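Local coordinates for protein Exo-beta-1,3-glucanase (Streptomyces sp. SirexAA-E, PDB 4PEY) that cleaves laminarin and laminarioligosaccharides as an exo-beta-1,3-glucanase of glycoside hydrolase family 55, working from the non-reducing ends and releasing glucose and laminaribiose, at residues 176-182 with 193-199; 391-397 with 425-431; 14-20 with 260-265; 111-115 with 221-225. The protein carries 1 engineered substitution. One frame throughout, in Å; residues are numbered along the deposited sequence. Where two conformers were deposited one is given.

Interaction 1 (176-182 with 193-199); sequences YTRDSSV and TFSGVEG
Tyr-176 and Ser-195 join their hydroxyls over 2.7 Å, OH to OG, with the serine oxygen near the plane of the phenol ring and at its edge. With CG anti to the backbone N (chi1 179°), the tyrosine carries OH to a residue two places beyond its strand partner Thr-193. Thr-193 CG2 lies 3.9 Å from Tyr-176 CD1 of the same ring. On the other face Thr-177 CG2 lies 3.7 Å from Val-197 CG2, the side chains crossing near a right angle. Thr-177 OG1 is hydrogen-bonded to a water, and this water donates to Thr-193 O. Arg-178 NH1 meets Asp-179 OD2 in a salt bridge at 2.8 Å, on the anti side and 27° out of the carboxylate plane.

Parallel pairing runs from Tyr-176/Thr-193 to Arg-178/Ser-195, closed by bonds such as Asp-179 N to Ser-195 O (2.9 Å, 161°). Both chains then turn a corner together. Gly-196 has positive phi, and a side chain there would collide with Asp-179 OD1, which is hydrogen-bonded to Thr-216 OG1, itself bonded to Ser-195 OG. Beyond the bend, Val-182 N bonds Glu-198 O, and a water bridges Ser-181 OG and Glu-198 OE1.

Such stacked corners mark successive coils of a beta-helix. Strands 157-159 and 162-168 pair with segment 176-182 on one side, strand 210-220 with 193-199 on the other, and Ile-453 packs against Tyr-176 and Thr-193.

Interaction 2 (391-397 with 425-431); sequences SNDTIID and GDNVLAT
Asn-392 OD1 accepts the backbone N-H of Asp-426 in a nearly straight bond (2.8 Å, 174°), and Asp-393 N returns one to Asp-426 O, so two adjacent coils of a parallel beta-helix are joined at a turn before their strands pair. The donor stands well above the amide plane of Asn-392. With CG beside its own backbone N (chi1 -68°), the amide OD1 comes within 3.5 Å of Gly-425 CA, and ND2 shares a water with Asp-426 OD2; Asp-426 OD1 accepts from Glu-448 N. An alanine here would remove both amide contacts and would probably leave Asp-426 N without its acceptor. Next, the side chains of Asp-393 and Asn-427 run side by side, their planes turned only slightly against each other, joined through a water between OD2 and ND2.

Parallel bridges follow from Ile-395/Leu-429 to Asp-397/Thr-431, with Ile-396 N to Leu-429 O at 2.8 Å. Ile-396 CB meets Ala-430 CB at 4.3 Å.

In the second shell, a type II turn at Ser-391 to Thr-394 is tied by Thr-394 OG1 to Ser-391 O (2.7 Å). Asp-360 takes a bond from Asn-392 ND2, while His-361 and Asn-449 hold the polar ends of Asp-393 and Asn-427. Asp-397 is also bound by Arg-178 and Tyr-157; from Thr-431, OG1 donates to Asp-397 OD1 over 2.9 Å, on the anti side and 32° out of the carboxylate plane.

Interaction 3 (14-20 with 260-265); sequences VVGGGDL and LDQFYV
Gly-17 N donates to Phe-263 O (2.8 Å, 166° at the hydrogen), the one direct hydrogen bond between segments 14-20 and 260-265. A single water bridges the segments with three bonds: it donates to Val-15 O and Gly-17 O and accepts from Val-265 N, so the first polar groups of the strand beginning at Phe-263 are matched to a chain that has no regular structure.

Close backbone approach is the second kind of evidence. The CA atoms of Gly-17 and Asp-261 come within 3.8 Å, a spacing that leaves little room for side chains. A CB on Gly-16 would collide with Asp-261 O, and Gly-17 and Gly-18 both have positive phi. The 3-10 segment 260-262 is itself closed by Phe-263 N to Leu-260 O.

Apolar contacts flank this core. At one end Val-14 CG1, placed by its first torsion (chi1 -176°) beside the carbonyl carbon, comes to 3.5 Å from Tyr-264 CD1, and the two side chains cross near a right angle. At the other end Val-265 spreads its branches: CG2 rests 3.5 Å from Gly-17 O, while CG1 lies 4.1 Å from Leu-20 CD2. Leu-260 CD2 approaches Gly-18 O.

Helix 272-280 adds Ala-278 against both Val-14 and Tyr-264. Strand 284-287 pairs with 263-266 and sends Leu-286 to Leu-20 and Leu-260, so the N-terminal chain lies across the start of the second parallel series of strands.

Interaction 4 (111-115 with 221-225); sequences SAENL and EKPFL
Glu-113 and Lys-222 reach toward each other obliquely and form a salt bridge, with Lys-222 NZ 2.8 Å from Glu-113 OE1 and on that oxygen's syn lone pair. The two chains have opposite shapes. Glu-113 is extended beyond CG and spans the gap between backbones whose nearest CA atoms, those of Glu-113 and Phe-224, are 8.4 Å apart. Lys-222 is bent at its last two torsions (chi3 73°, chi4 67°), folding the ammonium back so that NZ also donates to Pro-223 O at 2.9 Å. Its CE is carried along the carboxylate, 3.2 Å from Glu-113 OE2. That second oxygen accepts from a water, which donates to Lys-222 O as well, so both carboxylate oxygens are engaged and the rotation of the group is probably restricted. A methionine in place of Lys-222 would probably leave Glu-113 OE1 and the carbonyl of Pro-223 without their shared donor, and the carboxylate charge without its mate.

Phe-224 stands beside this ion pair. Its CB is 3.9 Å from Glu-113 OE2, and its ring meets the side chain of Asn-114 crosswise, with amide and ring planes 52° apart and Asn-114 ND2 3.7 Å from Phe-224 CE1. The same ND2 donates to the carbonyls of Gly-79 and Gly-81, which probably holds the amide in place.

Gln-369 and Asp-370 of strand 367-375 touch Lys-222. The contact is a side-chain bridge in the family 55 fold: it joins strand 110-113, in the first beta-helical series, to the segment leading into strand 224-228, which pairs antiparallel with 231-243 between the two series.

Overall arrangement
Interaction 3 brings together segments 240 residues apart and encloses interactions 1 and 4 along the chain, with interaction 1 nested inside 4; interaction 2 comes later, in the second series of parallel strands. Interactions 1 and 2 are each parallel pairings of neighbouring coils, and their centres are 20 Å apart. They touch through a salt bridge, Arg-178 NH2 to Asp-397 OD2 at 2.9 Å, which links the two beta-helical series directly. Arg-178 also pairs with Glu-221 of interaction 4, whose centre is about 17 Å from that of interaction 1. Interactions 3 and 4 meet where Leu-20 packs on Leu-225, which probably helps tie the N-terminal segment to the strands between the two series.

Interaction 1 (176-182 with 193-199)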
# COMPACT_ATOMS: atom_id res chain seq x y z
N TYR A 176 -1.17 2.86 9.92
CA TYR A 176 -2.55 3.20 9.56
C TYR A 176 -3.47 2.00 9.74
O TYR A 176 -3.19 0.91 9.25
CB TYR A 176 -2.66 3.71 8.12
CG TYR A 176 -4.08 4.06 7.71
CD1 TYR A 176 -4.86 4.93 8.48
CD2 TYR A 176 -4.65 3.53 6.55
CE1 TYR A 176 -6.16 5.25 8.10
CE2 TYR A 176 -5.95 3.85 6.16
CZ TYR A 176 -6.69 4.71 6.94
OH TYR A 176 -7.98 5.02 6.54
N THR A 177 -4.57 2.21 10.45
CA THR A 177 -5.59 1.19 10.65
C THR A 177 -6.93 1.78 10.23
O THR A 177 -7.27 2.89 10.68
CB THR A 177 -5.67 0.73 12.14
OG1 THR A 177 -4.37 0.38 12.61
CG2 THR A 177 -6.64 -0.45 12.31
N ARG A 178 -7.69 1.08 9.39
CA ARG A 178 -9.05 1.56 9.11
C ARG A 178 -10.11 0.48 9.19
O ARG A 178 -9.85 -0.70 8.94
CB ARG A 178 -9.15 2.26 7.74
CG ARG A 178 -9.10 1.37 6.54
CD ARG A 178 -9.75 2.03 5.28
NE ARG A 178 -9.68 1.07 4.19
CZ ARG A 178 -10.49 0.02 4.05
NH1 ARG A 178 -11.49 -0.18 4.91
NH2 ARG A 178 -10.30 -0.84 3.06
N ASP A 179 -11.30 0.92 9.60
CA ASP A 179 -12.53 0.14 9.51
C ASP A 179 -12.33 -1.25 10.11
O ASP A 179 -12.47 -2.27 9.45
CB ASP A 179 -12.99 0.08 8.05
CG ASP A 179 -13.20 1.48 7.48
OD1 ASP A 179 -13.40 2.41 8.29
OD2 ASP A 179 -13.14 1.65 6.25
N SER A 180 -11.98 -1.23 11.40
CA SER A 180 -11.53 -2.42 12.11
C SER A 180 -12.03 -2.37 13.55
O SER A 180 -12.68 -1.41 13.97
CB SER A 180 -10.00 -2.51 12.10
OG SER A 180 -9.48 -2.79 10.80
N SER A 181 -11.70 -3.41 14.30
CA SER A 181 -11.98 -3.49 15.73
C SER A 181 -10.73 -3.98 16.44
O SER A 181 -10.13 -4.96 16.02
CB SER A 181 -13.16 -4.44 15.99
OG SER A 181 -13.31 -4.71 17.37
N VAL A 182 -10.30 -3.28 17.49
CA VAL A 182 -9.17 -3.74 18.29
C VAL A 182 -9.54 -3.78 19.77
O VAL A 182 -10.31 -2.94 20.26
CB VAL A 182 -7.90 -2.84 18.10
CG1 VAL A 182 -7.47 -2.84 16.63
CG2 VAL A 182 -8.12 -1.42 18.62
N THR A 193 -2.33 6.53 13.02
CA THR A 193 -3.59 7.09 12.53
C THR A 193 -4.66 6.00 12.41
O THR A 193 -4.38 4.85 12.02
CB THR A 193 -3.37 7.80 11.16
OG1 THR A 193 -2.51 8.93 11.34
CG2 THR A 193 -4.68 8.28 10.54
N PHE A 194 -5.89 6.37 12.78
CA PHE A 194 -7.04 5.47 12.80
C PHE A 194 -8.23 6.14 12.12
O PHE A 194 -8.51 7.31 12.41
CB PHE A 194 -7.44 5.13 14.25
CG PHE A 194 -6.28 4.72 15.12
CD1 PHE A 194 -5.49 5.67 15.76
CD2 PHE A 194 -5.99 3.37 15.32
CE1 PHE A 194 -4.43 5.29 16.56
CE2 PHE A 194 -4.92 2.98 16.13
CZ PHE A 194 -4.14 3.94 16.75
N SER A 195 -8.93 5.43 11.24
CA SER A 195 -10.25 5.92 10.82
C SER A 195 -11.24 4.76 10.87
O SER A 195 -10.98 3.69 10.34
CB SER A 195 -10.22 6.58 9.43
OG SER A 195 -9.86 5.68 8.39
N GLY A 196 -12.38 4.97 11.53
CA GLY A 196 -13.39 3.92 11.65
C GLY A 196 -12.95 2.71 12.46
O GLY A 196 -13.38 1.59 12.19
N VAL A 197 -12.09 2.92 13.45
CA VAL A 197 -11.58 1.80 14.24
C VAL A 197 -12.24 1.75 15.61
O VAL A 197 -12.01 2.62 16.46
CB VAL A 197 -10.05 1.87 14.39
CG1 VAL A 197 -9.53 0.71 15.25
CG2 VAL A 197 -9.39 1.87 13.01
N GLU A 198 -13.07 0.74 15.83
CA GLU A 198 -13.65 0.49 17.14
C GLU A 198 -12.53 0.08 18.08
O GLU A 198 -11.75 -0.83 17.77
CB GLU A 198 -14.74 -0.58 17.05
CG GLU A 198 -15.88 -0.16 16.13
CD GLU A 198 -16.79 -1.31 15.72
OE1 GLU A 198 -16.44 -2.48 15.96
OE2 GLU A 198 -17.86 -1.03 15.13
N GLY A 199 -12.41 0.77 19.20
CA GLY A 199 -11.36 0.48 20.16
C GLY A 199 -10.10 1.31 19.97
O GLY A 199 -9.15 1.16 20.75
O HOH W 1 -2.99 2.73 13.38
O HOH W 2 -15.65 -3.95 18.12

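Interaction 2 (391-397 with 425-431)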
# COMPACT_ATOMS: atom_id res chain seq x y z
N SER A 391 -9.14 10.66 -12.78
CA SER A 391 -10.58 10.44 -12.58
C SER A 391 -11.10 10.95 -11.24
O SER A 391 -10.54 10.65 -10.18
CB SER A 391 -10.92 8.95 -12.70
OG SER A 391 -10.67 8.48 -14.01
N ASN A 392 -12.19 11.72 -11.31
CA ASN A 392 -12.88 12.19 -10.12
C ASN A 392 -13.36 11.02 -9.26
O ASN A 392 -13.72 9.96 -9.80
CB ASN A 392 -14.08 13.07 -10.49
CG ASN A 392 -13.68 14.39 -11.12
OD1 ASN A 392 -12.51 14.77 -11.11
ND2 ASN A 392 -14.65 15.10 -11.67
N ASP A 393 -13.35 11.23 -7.95
CA ASP A 393 -13.91 10.32 -6.93
C ASP A 393 -13.09 9.05 -6.72
O ASP A 393 -13.51 8.16 -6.00
CB ASP A 393 -15.37 9.96 -7.27
CG ASP A 393 -16.25 11.19 -7.42
OD1 ASP A 393 -16.54 11.84 -6.38
OD2 ASP A 393 -16.61 11.52 -8.56
N THR A 394 -11.92 8.97 -7.34
CA THR A 394 -11.07 7.79 -7.22
C THR A 394 -10.65 7.56 -5.76
O THR A 394 -10.37 8.52 -5.03
CB THR A 394 -9.81 7.92 -8.12
OG1 THR A 394 -10.22 8.02 -9.48
CG2 THR A 394 -8.86 6.72 -7.96
N ILE A 395 -10.63 6.30 -5.35
CA ILE A 395 -10.14 5.91 -4.03
C ILE A 395 -8.78 5.24 -4.16
O ILE A 395 -8.63 4.28 -4.91
CB ILE A 395 -11.09 4.94 -3.31
CG1 ILE A 395 -12.48 5.56 -3.13
CG2 ILE A 395 -10.52 4.52 -1.95
CD1 ILE A 395 -13.54 4.55 -2.68
N ILE A 396 -7.80 5.76 -3.43
CA ILE A 396 -6.49 5.14 -3.34
C ILE A 396 -6.36 4.58 -1.93
O ILE A 396 -6.13 5.34 -0.99
CB ILE A 396 -5.35 6.14 -3.62
CG1 ILE A 396 -5.61 6.91 -4.92
CG2 ILE A 396 -4.00 5.41 -3.67
CD1 ILE A 396 -5.65 6.04 -6.14
N ASP A 397 -6.55 3.28 -1.79
CA ASP A 397 -6.61 2.67 -0.46
C ASP A 397 -5.48 1.66 -0.30
O ASP A 397 -5.60 0.50 -0.70
CB ASP A 397 -8.00 2.03 -0.25
CG ASP A 397 -8.08 1.20 1.01
OD1 ASP A 397 -7.62 1.66 2.08
OD2 ASP A 397 -8.62 0.07 0.93
N GLY A 425 -7.63 14.75 -10.40
CA GLY A 425 -9.08 14.62 -10.24
C GLY A 425 -9.61 15.26 -8.98
O GLY A 425 -8.86 15.51 -8.02
N ASP A 426 -10.92 15.50 -8.97
CA ASP A 426 -11.63 16.09 -7.84
C ASP A 426 -12.22 15.01 -6.94
O ASP A 426 -12.55 13.92 -7.42
CB ASP A 426 -12.76 17.02 -8.32
CG ASP A 426 -12.25 18.21 -9.11
OD1 ASP A 426 -11.06 18.57 -8.98
OD2 ASP A 426 -13.06 18.81 -9.86
N ASN A 427 -12.38 15.32 -5.65
CA ASN A 427 -13.00 14.41 -4.69
C ASN A 427 -12.27 13.08 -4.58
O ASN A 427 -12.89 12.03 -4.33
CB ASN A 427 -14.48 14.19 -5.04
CG ASN A 427 -15.23 15.50 -5.22
OD1 ASN A 427 -15.09 16.42 -4.42
ND2 ASN A 427 -16.00 15.60 -6.29
N VAL A 428 -10.96 13.12 -4.76
CA VAL A 428 -10.15 11.91 -4.63
C VAL A 428 -9.80 11.68 -3.16
O VAL A 428 -9.54 12.63 -2.42
CB VAL A 428 -8.88 12.00 -5.52
CG1 VAL A 428 -7.92 10.85 -5.24
CG2 VAL A 428 -9.28 12.02 -7.00
N LEU A 429 -9.85 10.42 -2.74
CA LEU A 429 -9.58 10.05 -1.35
C LEU A 429 -8.41 9.07 -1.32
O LEU A 429 -8.45 8.05 -2.01
CB LEU A 429 -10.82 9.41 -0.70
CG LEU A 429 -10.58 8.80 0.69
CD1 LEU A 429 -10.26 9.89 1.72
CD2 LEU A 429 -11.78 7.97 1.14
N ALA A 430 -7.40 9.39 -0.53
CA ALA A 430 -6.27 8.49 -0.27
C ALA A 430 -6.31 8.06 1.19
O ALA A 430 -6.28 8.91 2.09
CB ALA A 430 -4.93 9.16 -0.61
N THR A 431 -6.39 6.76 1.42
CA THR A 431 -6.32 6.21 2.77
C THR A 431 -5.12 5.26 2.85
O THR A 431 -5.10 4.20 2.20
CB THR A 431 -7.64 5.48 3.16
OG1 THR A 431 -7.99 4.51 2.16
CG2 THR A 431 -8.79 6.49 3.27
O HOH W 3 -14.30 17.92 -12.47
O HOH W 4 -16.94 14.19 -8.51

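Interaction 3 (14-20 with 260-265)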
# COMPACT_ATOMS: atom_id res chain seq x y z
N VAL A 14 -10.78 -15.07 -26.32
CA VAL A 14 -10.17 -15.33 -25.02
C VAL A 14 -11.08 -16.14 -24.11
O VAL A 14 -12.25 -15.80 -23.91
CB VAL A 14 -9.79 -14.01 -24.31
CG1 VAL A 14 -9.07 -14.32 -23.01
CG2 VAL A 14 -8.91 -13.15 -25.21
N VAL A 15 -10.55 -17.21 -23.54
CA VAL A 15 -11.35 -18.09 -22.69
C VAL A 15 -11.15 -17.75 -21.22
O VAL A 15 -10.02 -17.54 -20.76
CB VAL A 15 -11.01 -19.58 -22.95
CG1 VAL A 15 -9.51 -19.82 -22.85
CG2 VAL A 15 -11.77 -20.49 -21.99
N GLY A 16 -12.25 -17.67 -20.48
CA GLY A 16 -12.20 -17.37 -19.06
C GLY A 16 -11.97 -18.61 -18.21
O GLY A 16 -12.21 -19.73 -18.65
N GLY A 17 -11.51 -18.38 -16.98
CA GLY A 17 -11.31 -19.45 -16.02
C GLY A 17 -10.08 -20.30 -16.29
O GLY A 17 -9.17 -19.91 -17.02
N GLY A 18 -10.05 -21.48 -15.69
CA GLY A 18 -8.94 -22.39 -15.90
C GLY A 18 -8.04 -22.51 -14.69
O GLY A 18 -8.31 -21.95 -13.63
N ASP A 19 -6.95 -23.25 -14.87
CA ASP A 19 -5.99 -23.54 -13.81
C ASP A 19 -5.27 -22.27 -13.34
O ASP A 19 -4.96 -21.39 -14.15
CB ASP A 19 -4.98 -24.57 -14.32
CG ASP A 19 -4.07 -25.08 -13.23
OD1 ASP A 19 -4.53 -25.89 -12.40
OD2 ASP A 19 -2.89 -24.69 -13.20
N LEU A 20 -4.99 -22.19 -12.04
CA LEU A 20 -4.31 -21.02 -11.48
C LEU A 20 -2.78 -21.11 -11.58
O LEU A 20 -2.08 -20.16 -11.26
CB LEU A 20 -4.72 -20.83 -10.02
CG LEU A 20 -6.20 -20.53 -9.82
CD1 LEU A 20 -6.52 -20.33 -8.34
CD2 LEU A 20 -6.61 -19.32 -10.64
N LEU A 260 -15.13 -17.50 -11.47
CA LEU A 260 -13.80 -17.50 -12.06
C LEU A 260 -13.83 -17.55 -13.59
O LEU A 260 -12.92 -17.04 -14.25
CB LEU A 260 -12.98 -18.69 -11.52
CG LEU A 260 -11.51 -18.77 -11.96
CD1 LEU A 260 -10.74 -17.58 -11.41
CD2 LEU A 260 -10.88 -20.08 -11.51
N ASP A 261 -14.88 -18.14 -14.17
CA ASP A 261 -14.92 -18.23 -15.63
C ASP A 261 -15.23 -16.87 -16.27
O ASP A 261 -15.23 -16.75 -17.49
CB ASP A 261 -15.90 -19.33 -16.10
CG ASP A 261 -17.38 -19.01 -15.84
OD1 ASP A 261 -17.76 -17.87 -15.51
OD2 ASP A 261 -18.20 -19.94 -16.03
N GLN A 262 -15.47 -15.85 -15.45
CA GLN A 262 -15.63 -14.50 -15.98
C GLN A 262 -14.32 -13.71 -15.87
O GLN A 262 -14.28 -12.51 -16.14
CB GLN A 262 -16.77 -13.77 -15.26
CG GLN A 262 -18.14 -14.35 -15.59
CD GLN A 262 -19.28 -13.70 -14.82
OE1 GLN A 262 -19.12 -12.62 -14.25
NE2 GLN A 262 -20.43 -14.36 -14.79
N PHE A 263 -13.25 -14.41 -15.49
CA PHE A 263 -11.91 -13.83 -15.41
C PHE A 263 -10.99 -14.44 -16.45
O PHE A 263 -10.98 -15.66 -16.63
CB PHE A 263 -11.29 -14.06 -14.02
CG PHE A 263 -11.80 -13.14 -12.96
CD1 PHE A 263 -13.06 -13.31 -12.41
CD2 PHE A 263 -11.00 -12.10 -12.49
CE1 PHE A 263 -13.53 -12.46 -11.43
CE2 PHE A 263 -11.45 -11.24 -11.52
CZ PHE A 263 -12.72 -11.41 -10.98
N TYR A 264 -10.20 -13.60 -17.12
CA TYR A 264 -9.04 -14.09 -17.85
C TYR A 264 -7.94 -14.36 -16.83
O TYR A 264 -7.52 -13.45 -16.12
CB TYR A 264 -8.57 -13.09 -18.92
CG TYR A 264 -7.30 -13.51 -19.63
CD1 TYR A 264 -7.16 -14.78 -20.17
CD2 TYR A 264 -6.24 -12.62 -19.78
CE1 TYR A 264 -6.00 -15.15 -20.83
CE2 TYR A 264 -5.08 -12.99 -20.43
CZ TYR A 264 -4.96 -14.25 -20.95
OH TYR A 264 -3.80 -14.62 -21.61
N VAL A 265 -7.51 -15.61 -16.74
CA VAL A 265 -6.48 -16.00 -15.79
C VAL A 265 -5.13 -15.79 -16.46
O VAL A 265 -4.72 -16.58 -17.31
CB VAL A 265 -6.66 -17.46 -15.34
CG1 VAL A 265 -5.56 -17.89 -14.38
CG2 VAL A 265 -8.03 -17.63 -14.68
O HOH W 5 -8.46 -17.76 -18.47

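Interaction 4 (111-115 with 221-225)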
# COMPACT_ATOMS: atom_id res chain seq x y z
N SER A 111 1.66 -10.27 1.92
CA SER A 111 0.30 -9.96 2.37
C SER A 111 -0.39 -11.10 3.08
O SER A 111 -0.09 -12.27 2.84
CB SER A 111 -0.56 -9.53 1.18
OG SER A 111 -0.70 -10.59 0.25
N ALA A 112 -1.33 -10.74 3.95
CA ALA A 112 -2.21 -11.70 4.63
C ALA A 112 -3.64 -11.22 4.52
O ALA A 112 -3.91 -10.04 4.73
CB ALA A 112 -1.83 -11.85 6.11
N GLU A 113 -4.56 -12.12 4.18
CA GLU A 113 -5.96 -11.76 4.03
C GLU A 113 -6.92 -12.91 4.36
O GLU A 113 -6.66 -14.07 4.04
CB GLU A 113 -6.21 -11.26 2.60
CG GLU A 113 -7.63 -10.76 2.31
CD GLU A 113 -7.73 -10.04 0.97
OE1 GLU A 113 -7.01 -10.42 0.02
OE2 GLU A 113 -8.54 -9.09 0.87
N ASN A 114 -8.04 -12.58 5.00
CA ASN A 114 -9.19 -13.50 5.08
C ASN A 114 -8.90 -14.80 5.83
O ASN A 114 -9.30 -15.89 5.40
CB ASN A 114 -9.70 -13.80 3.65
CG ASN A 114 -11.12 -14.35 3.65
OD1 ASN A 114 -11.93 -14.02 4.52
ND2 ASN A 114 -11.43 -15.18 2.65
N LEU A 115 -8.23 -14.66 6.97
CA LEU A 115 -7.93 -15.78 7.86
C LEU A 115 -8.27 -15.42 9.29
O LEU A 115 -8.18 -14.25 9.69
CB LEU A 115 -6.45 -16.16 7.79
CG LEU A 115 -5.90 -16.73 6.49
CD1 LEU A 115 -4.39 -16.62 6.47
CD2 LEU A 115 -6.33 -18.18 6.33
N GLU A 221 -14.09 -2.49 0.43
CA GLU A 221 -13.09 -3.51 0.72
C GLU A 221 -12.57 -4.16 -0.57
O GLU A 221 -13.28 -4.30 -1.57
CB GLU A 221 -13.64 -4.56 1.68
CG GLU A 221 -14.13 -3.99 3.01
CD GLU A 221 -13.11 -3.08 3.71
OE1 GLU A 221 -11.88 -3.27 3.56
OE2 GLU A 221 -13.55 -2.16 4.44
N LYS A 222 -11.29 -4.52 -0.52
CA LYS A 222 -10.61 -5.11 -1.67
C LYS A 222 -11.24 -6.44 -2.09
O LYS A 222 -11.55 -7.28 -1.24
CB LYS A 222 -9.13 -5.32 -1.33
CG LYS A 222 -8.29 -5.75 -2.51
CD LYS A 222 -6.87 -6.09 -2.07
CE LYS A 222 -6.83 -7.41 -1.32
NZ LYS A 222 -7.16 -8.62 -2.15
N PRO A 223 -11.45 -6.64 -3.40
CA PRO A 223 -11.95 -7.94 -3.86
C PRO A 223 -10.98 -9.06 -3.52
O PRO A 223 -9.76 -8.83 -3.43
CB PRO A 223 -12.07 -7.76 -5.38
CG PRO A 223 -12.27 -6.27 -5.56
CD PRO A 223 -11.40 -5.65 -4.50
N PHE A 224 -11.49 -10.27 -3.32
CA PHE A 224 -10.63 -11.40 -2.99
C PHE A 224 -11.20 -12.70 -3.55
O PHE A 224 -12.42 -12.87 -3.71
CB PHE A 224 -10.42 -11.52 -1.47
CG PHE A 224 -11.70 -11.68 -0.70
CD1 PHE A 224 -12.19 -12.94 -0.38
CD2 PHE A 224 -12.44 -10.57 -0.30
CE1 PHE A 224 -13.37 -13.10 0.33
CE2 PHE A 224 -13.63 -10.71 0.40
CZ PHE A 224 -14.10 -11.98 0.71
N LEU A 225 -10.28 -13.61 -3.87
CA LEU A 225 -10.62 -14.95 -4.33
C LEU A 225 -11.17 -15.79 -3.19
O LEU A 225 -10.65 -15.76 -2.08
CB LEU A 225 -9.37 -15.62 -4.92
CG LEU A 225 -9.56 -16.97 -5.61
CD1 LEU A 225 -10.33 -16.79 -6.93
CD2 LEU A 225 -8.19 -17.64 -5.85
O HOH W 6 -10.64 -7.38 1.41